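Local coordinates for SnoaL-like domain-containing protein (Burkholderia thailandensis E264, PDB 3H3H) that is of unknown function but, as a SnoaL-like member of the NTF2 clan, probably binds a small molecule, which may be a substrate, in a pocket, at residues 20-25 / 73-78; 24-29 / 64-69. One frame throughout, in Å; residues are numbered along the deposited sequence.

Contact 1: 20-25 / 73-78; sequences AWNAHD and PDLHFE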
loop_
_atom_site.group_PDB
_atom_site.type_symbol
_atom_site.label_atom_id
_atom_site.label_comp_id
_atom_site.label_asym_id
_atom_site.label_seq_id
_atom_site.Cartn_x
_atom_site.Cartn_y
_atom_site.Cartn_z
ATOM N N ALA B 20 -1.284 12.659 -15.044
ATOM C CA ALA B 20 -1.674 11.922 -16.251
ATOM C C ALA B 20 -3.158 11.534 -16.170
ATOM O O ALA B 20 -3.916 11.674 -17.142
ATOM C CB ALA B 20 -0.811 10.682 -16.448
ATOM N N TRP B 21 -3.576 11.044 -15.014
ATOM C CA TRP B 21 -4.969 10.763 -14.769
ATOM C C TRP B 21 -5.829 12.010 -14.922
ATOM O O TRP B 21 -6.851 12.002 -15.611
ATOM C CB TRP B 21 -5.155 10.130 -13.382
ATOM C CG TRP B 21 -4.871 8.640 -13.470
ATOM C CD1 TRP B 21 -3.722 8.001 -13.132
ATOM C CD2 TRP B 21 -5.766 7.645 -13.961
ATOM N NE1 TRP B 21 -3.847 6.672 -13.368
ATOM C CE2 TRP B 21 -5.093 6.424 -13.868
ATOM C CE3 TRP B 21 -7.075 7.661 -14.456
ATOM C CZ2 TRP B 21 -5.650 5.245 -14.295
ATOM C CZ3 TRP B 21 -7.636 6.455 -14.857
ATOM C CH2 TRP B 21 -6.922 5.270 -14.747
ATOM N N ASN B 22 -5.371 13.121 -14.340
ATOM C CA ASN B 22 -6.145 14.354 -14.348
ATOM C C ASN B 22 -6.276 14.948 -15.741
ATOM O O ASN B 22 -7.250 15.682 -16.047
ATOM C CB ASN B 22 -5.581 15.348 -13.325
ATOM C CG ASN B 22 -5.929 14.925 -11.906
ATOM O OD1 ASN B 22 -6.788 14.071 -11.755
ATOM N ND2 ASN B 22 -5.293 15.496 -10.880
ATOM N N ALA B 23 -5.261 14.676 -16.566
ATOM C CA ALA B 23 -5.230 15.066 -17.968
ATOM C C ALA B 23 -6.038 14.099 -18.823
ATOM O O ALA B 23 -6.250 14.352 -20.013
ATOM C CB ALA B 23 -3.825 15.116 -18.445
ATOM N N HIS B 24 -6.508 13.008 -18.215
ATOM C CA HIS B 24 -7.280 11.986 -18.946
ATOM C C HIS B 24 -6.540 11.475 -20.200
ATOM O O HIS B 24 -7.126 11.327 -21.315
ATOM C CB HIS B 24 -8.642 12.526 -19.324
ATOM C CG HIS B 24 -9.388 13.165 -18.203
ATOM N ND1 HIS B 24 -10.104 14.326 -18.382
ATOM C CD2 HIS B 24 -9.516 12.842 -16.890
ATOM C CE1 HIS B 24 -10.640 14.692 -17.230
ATOM N NE2 HIS B 24 -10.327 13.790 -16.321
ATOM N N ASP B 25 -5.231 11.269 -20.010
ATOM C CA ASP B 25 -4.299 10.982 -21.066
ATOM C C ASP B 25 -3.849 9.550 -20.827
ATOM O O ASP B 25 -2.916 9.279 -20.098
ATOM C CB ASP B 25 -3.121 11.936 -21.002
ATOM C CG ASP B 25 -2.176 11.813 -22.158
ATOM O OD1 ASP B 25 -2.128 10.745 -22.791
ATOM O OD2 ASP B 25 -1.408 12.765 -22.345
ATOM N N PRO B 73 -15.945 11.775 -17.409
ATOM C CA PRO B 73 -15.166 12.673 -18.270
ATOM C C PRO B 73 -14.444 13.783 -17.538
ATOM O O PRO B 73 -13.476 14.369 -18.058
ATOM C CB PRO B 73 -16.232 13.238 -19.237
ATOM C CG PRO B 73 -17.478 13.068 -18.563
ATOM C CD PRO B 73 -17.374 11.822 -17.764
ATOM N N ASP B 74 -14.887 14.060 -16.329
ATOM C CA ASP B 74 -14.231 15.049 -15.501
ATOM C C ASP B 74 -13.630 14.358 -14.276
ATOM O O ASP B 74 -13.653 14.886 -13.166
ATOM C CB ASP B 74 -15.228 16.145 -15.112
ATOM C CG ASP B 74 -15.931 16.734 -16.307
ATOM O OD1 ASP B 74 -17.159 16.940 -16.228
ATOM O OD2 ASP B 74 -15.263 16.983 -17.332
ATOM N N LEU B 75 -13.108 13.147 -14.494
ATOM C CA LEU B 75 -12.382 12.412 -13.478
ATOM C C LEU B 75 -11.235 13.263 -12.961
ATOM O O LEU B 75 -10.511 13.896 -13.726
ATOM C CB LEU B 75 -11.792 11.113 -14.068
ATOM C CG LEU B 75 -10.889 10.269 -13.165
ATOM C CD1 LEU B 75 -10.866 8.732 -13.449
ATOM C CD2 LEU B 75 -9.414 10.759 -13.229
ATOM N N HIS B 76 -11.051 13.242 -11.644
ATOM C CA HIS B 76 -10.003 14.052 -11.039
ATOM C C HIS B 76 -9.572 13.432 -9.758
ATOM O O HIS B 76 -10.429 13.122 -8.955
ATOM C CB HIS B 76 -10.566 15.435 -10.762
ATOM C CG HIS B 76 -9.551 16.364 -10.181
ATOM N ND1 HIS B 76 -8.578 16.962 -10.950
ATOM C CD2 HIS B 76 -9.327 16.756 -8.910
ATOM C CE1 HIS B 76 -7.790 17.680 -10.173
ATOM N NE2 HIS B 76 -8.240 17.596 -8.936
ATOM N N PHE B 77 -8.256 13.304 -9.561
ATOM C CA PHE B 77 -7.689 12.745 -8.339
ATOM C C PHE B 77 -6.968 13.853 -7.604
ATOM O O PHE B 77 -6.286 14.633 -8.230
ATOM C CB PHE B 77 -6.644 11.716 -8.675
ATOM C CG PHE B 77 -7.174 10.470 -9.342
ATOM C CD1 PHE B 77 -8.536 10.147 -9.334
ATOM C CD2 PHE B 77 -6.311 9.594 -9.897
ATOM C CE1 PHE B 77 -8.962 8.959 -9.925
ATOM C CE2 PHE B 77 -6.718 8.410 -10.512
ATOM C CZ PHE B 77 -8.032 8.082 -10.506
ATOM N N GLU B 78 -7.125 13.913 -6.281
ATOM C CA GLU B 78 -6.341 14.859 -5.467
ATOM C C GLU B 78 -5.257 14.130 -4.742
ATOM O O GLU B 78 -5.544 13.317 -3.872
ATOM C CB GLU B 78 -7.232 15.641 -4.438
ATOM C CG GLU B 78 -6.415 16.498 -3.494
ATOM C CD GLU B 78 -7.252 17.394 -2.624
ATOM O OE1 GLU B 78 -8.490 17.358 -2.726
ATOM O OE2 GLU B 78 -6.642 18.124 -1.846
HETATM O O HOH W 1 -9.003 16.356 -13.862
#
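The carbonyl oxygen of L75 is gripped by two donors, the imidazole of H24 and one water, where the end of the first long helix of this SnoaL-like, NTF2-clan domain meets the loop leading into strand 78-84. H24 NE2 lies 2.6 Å from L75 O, on a lone pair of L75 O and close to the plane of the imidazole. The bond is fairly straight, at 158°, so NE2 carries a proton. H24 follows helix 7-22 in a Schellman motif, with positive phi and H24 N and D25 N bonded back to W21 O and A20 O; CG beside the backbone N then carries the ring across to the loop, with N22 O over the centre of one face. The water gives its two protons to N22 O and L75 O and also meets H76 ND1 in the plane of that ring, so it joins helix end, loop carbonyl and side chain.

N22 shows how a side-chain amide can pair with a backbone as a neighbouring strand would. Its OD1 takes the proton of F77 N at 2.7 Å, on a lone pair, while N22 ND2 donates to F77 O at 3.0 Å, in the amide plane. Both bonds are nearly straight (169°), which fixes the rotation of the amide. The imidazole of H76 is only 13° from coplanar with this amide.

Apolar groups meet on the inner side. The side chain of W21 lies about 4 Å from a bound unidentified ligand, consistent with a place in a pocket wall. F77 CE2 sits over one face of the indole, offset toward its rim and 3.5 Å from W21 CG, while L75 CD2 lies over one face of the F77 ring and 3.7 Å from W21 O.

Contact 2: 24-29 / 64-69; sequences HDLDAI and YWREAL
The indole of W65 receives L26 CD1 at its edge, near the ring plane, while I29 CG2 comes in obliquely, 3.7 Å from W65 CZ3; the rings of W21 and Y33 each meet it edge-to-face. The imidazole of H24 is approached obliquely by L69 CD2. Helices 26-30 and 58-71 meet mainly through the branched ends of L26, I29 and L69, packed against W65, R66 and H24, a compact case of helices joined without polar bonds. L26, its CG anti to the backbone N (chi1 -174°), points its fork at the facing helix and straddles two successive residues: L26 CD1 lies 3.8 Å from W65 CB, and L26 CD2 lies 3.6 Å from R66 CB. One turn further on, L69 answers with its own fork. L69 CD1 rests against the backbone at H24 C (3.9 Å) and also against L26 CB, while L69 CD2 reaches H24 CD2 at 3.8 Å. D25 is the N-cap of the short helix, D25 OD1 accepting from A28 N at 3.1 Å, from above the carboxylate plane. The side chain of W65 is about 3 Å from a bound unidentified ligand, consistent with a pocket wall. Helix 26-30 thus lies against helix 58-71, with A20 and W21 of helix 7-22 also packing on I29.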
loop_
_atom_site.group_PDB
_atom_site.type_symbol
_atom_site.label_atom_id
_atom_site.label_comp_id
_atom_site.label_asym_id
_atom_site.label_seq_id
_atom_site.Cartn_x
_atom_site.Cartn_y
_atom_site.Cartn_z
ATOM N N HIS B 24 -6.508 13.008 -18.215
ATOM C CA HIS B 24 -7.280 11.986 -18.946
ATOM C C HIS B 24 -6.540 11.475 -20.200
ATOM O O HIS B 24 -7.126 11.327 -21.315
ATOM C CB HIS B 24 -8.642 12.526 -19.324
ATOM C CG HIS B 24 -9.388 13.165 -18.203
ATOM N ND1 HIS B 24 -10.104 14.326 -18.382
ATOM C CD2 HIS B 24 -9.516 12.842 -16.890
ATOM C CE1 HIS B 24 -10.640 14.692 -17.230
ATOM N NE2 HIS B 24 -10.327 13.790 -16.321
ATOM N N ASP B 25 -5.231 11.269 -20.010
ATOM C CA ASP B 25 -4.299 10.982 -21.066
ATOM C C ASP B 25 -3.849 9.550 -20.827
ATOM O O ASP B 25 -2.916 9.279 -20.098
ATOM C CB ASP B 25 -3.121 11.936 -21.002
ATOM C CG ASP B 25 -2.176 11.813 -22.158
ATOM O OD1 ASP B 25 -2.128 10.745 -22.791
ATOM O OD2 ASP B 25 -1.408 12.765 -22.345
ATOM N N LEU B 26 -4.562 8.627 -21.433
ATOM C CA LEU B 26 -4.299 7.241 -21.201
ATOM C C LEU B 26 -2.891 6.830 -21.664
ATOM O O LEU B 26 -2.229 6.004 -21.047
ATOM C CB LEU B 26 -5.400 6.355 -21.755
ATOM C CG LEU B 26 -5.262 4.877 -21.425
ATOM C CD1 LEU B 26 -5.174 4.611 -19.891
ATOM C CD2 LEU B 26 -6.466 4.125 -21.975
ATOM N N ASP B 27 -2.437 7.360 -22.800
ATOM C CA ASP B 27 -1.064 7.054 -23.185
ATOM C C ASP B 27 -0.094 7.476 -22.085
ATOM O O ASP B 27 0.828 6.741 -21.787
ATOM C CB ASP B 27 -0.724 7.769 -24.489
ATOM C CG ASP B 27 0.646 7.438 -24.994
ATOM O OD1 ASP B 27 0.788 6.275 -25.466
ATOM O OD2 ASP B 27 1.541 8.308 -24.937
ATOM N N ALA B 28 -0.299 8.648 -21.493
ATOM C CA ALA B 28 0.613 9.095 -20.450
ATOM C C ALA B 28 0.538 8.187 -19.225
ATOM O O ALA B 28 1.551 7.836 -18.603
ATOM C CB ALA B 28 0.293 10.556 -20.056
ATOM N N ILE B 29 -0.668 7.853 -18.848
ATOM C CA ILE B 29 -0.870 6.948 -17.699
ATOM C C ILE B 29 -0.105 5.642 -17.913
ATOM O O ILE B 29 0.702 5.248 -17.047
ATOM C CB ILE B 29 -2.352 6.640 -17.491
ATOM C CG1 ILE B 29 -3.127 7.911 -17.072
ATOM C CG2 ILE B 29 -2.545 5.536 -16.436
ATOM C CD1 ILE B 29 -4.629 7.738 -17.351
ATOM N N TYR B 64 -10.269 -1.023 -19.574
ATOM C CA TYR B 64 -11.074 -0.540 -18.466
ATOM C C TYR B 64 -10.793 0.910 -18.175
ATOM O O TYR B 64 -11.705 1.716 -17.975
ATOM C CB TYR B 64 -10.848 -1.385 -17.226
ATOM C CG TYR B 64 -11.645 -2.688 -17.315
ATOM C CD1 TYR B 64 -12.996 -2.718 -17.035
ATOM C CD2 TYR B 64 -11.029 -3.876 -17.750
ATOM C CE1 TYR B 64 -13.719 -3.909 -17.167
ATOM C CE2 TYR B 64 -11.733 -5.052 -17.859
ATOM C CZ TYR B 64 -13.058 -5.075 -17.573
ATOM O OH TYR B 64 -13.712 -6.278 -17.704
ATOM N N TRP B 65 -9.520 1.260 -18.133
ATOM C CA TRP B 65 -9.203 2.657 -17.878
ATOM C C TRP B 65 -9.720 3.597 -18.968
ATOM O O TRP B 65 -10.144 4.741 -18.657
ATOM C CB TRP B 65 -7.703 2.820 -17.664
ATOM C CG TRP B 65 -7.212 2.092 -16.438
ATOM C CD1 TRP B 65 -7.986 1.450 -15.519
ATOM C CD2 TRP B 65 -5.856 1.919 -16.043
ATOM N NE1 TRP B 65 -7.203 0.899 -14.559
ATOM C CE2 TRP B 65 -5.883 1.199 -14.836
ATOM C CE3 TRP B 65 -4.620 2.344 -16.571
ATOM C CZ2 TRP B 65 -4.742 0.828 -14.180
ATOM C CZ3 TRP B 65 -3.471 2.005 -15.917
ATOM C CH2 TRP B 65 -3.540 1.249 -14.718
ATOM N N ARG B 66 -9.631 3.157 -20.228
ATOM C CA ARG B 66 -10.134 3.887 -21.354
ATOM C C ARG B 66 -11.614 4.154 -21.143
ATOM O O ARG B 66 -12.067 5.295 -21.327
ATOM C CB ARG B 66 -9.852 3.152 -22.669
ATOM C CG ARG B 66 -10.266 3.877 -23.959
ATOM C CD ARG B 66 -9.848 3.096 -25.224
ATOM N NE ARG B 66 -8.421 2.862 -25.206
ATOM C CZ ARG B 66 -7.822 1.702 -24.951
ATOM N NH1 ARG B 66 -8.504 0.577 -24.768
ATOM N NH2 ARG B 66 -6.513 1.677 -24.876
ATOM N N GLU B 67 -12.358 3.125 -20.731
ATOM C CA GLU B 67 -13.769 3.308 -20.507
ATOM C C GLU B 67 -14.074 4.159 -19.283
ATOM O O GLU B 67 -15.021 4.969 -19.321
ATOM C CB GLU B 67 -14.469 1.966 -20.430
ATOM C CG GLU B 67 -15.985 2.044 -20.383
ATOM C CD GLU B 67 -16.647 2.713 -21.599
ATOM O OE1 GLU B 67 -16.016 2.880 -22.672
ATOM O OE2 GLU B 67 -17.820 3.077 -21.485
ATOM N N ALA B 68 -13.246 4.033 -18.231
ATOM C CA ALA B 68 -13.371 4.914 -17.062
ATOM C C ALA B 68 -13.288 6.357 -17.472
ATOM O O ALA B 68 -14.100 7.168 -17.010
ATOM C CB ALA B 68 -12.298 4.666 -16.054
ATOM N N LEU B 69 -12.315 6.702 -18.325
ATOM C CA LEU B 69 -12.140 8.090 -18.741
ATOM C C LEU B 69 -13.274 8.571 -19.612
ATOM O O LEU B 69 -13.660 9.749 -19.612
ATOM C CB LEU B 69 -10.839 8.252 -19.466
ATOM C CG LEU B 69 -9.599 8.027 -18.608
ATOM C CD1 LEU B 69 -8.386 8.106 -19.479
ATOM C CD2 LEU B 69 -9.546 9.074 -17.463
#

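How the contacts relate
From the N terminus, helix 7-22 ends at the first segment of contact 1, and H24 and D25 then lead directly into helix 26-30 of contact 2; both contacts start from this one turn. Contact 2 closes a loop of 34 residues holding strands 33-34, 37-40 and 54-56 and helix 42-48. Contact 1 closes a wider loop of 47 residues, so contact 2 nests within it. Contact 1 ties the end of helix 7-22 to the loop before strand 78-84, and contact 2 ties helix 26-30 to helix 58-71. W21 and A20 join them, with W21 NE1 3.5 Å from I29 CG2 and W21 CH2 3.6 Å from W65 CG.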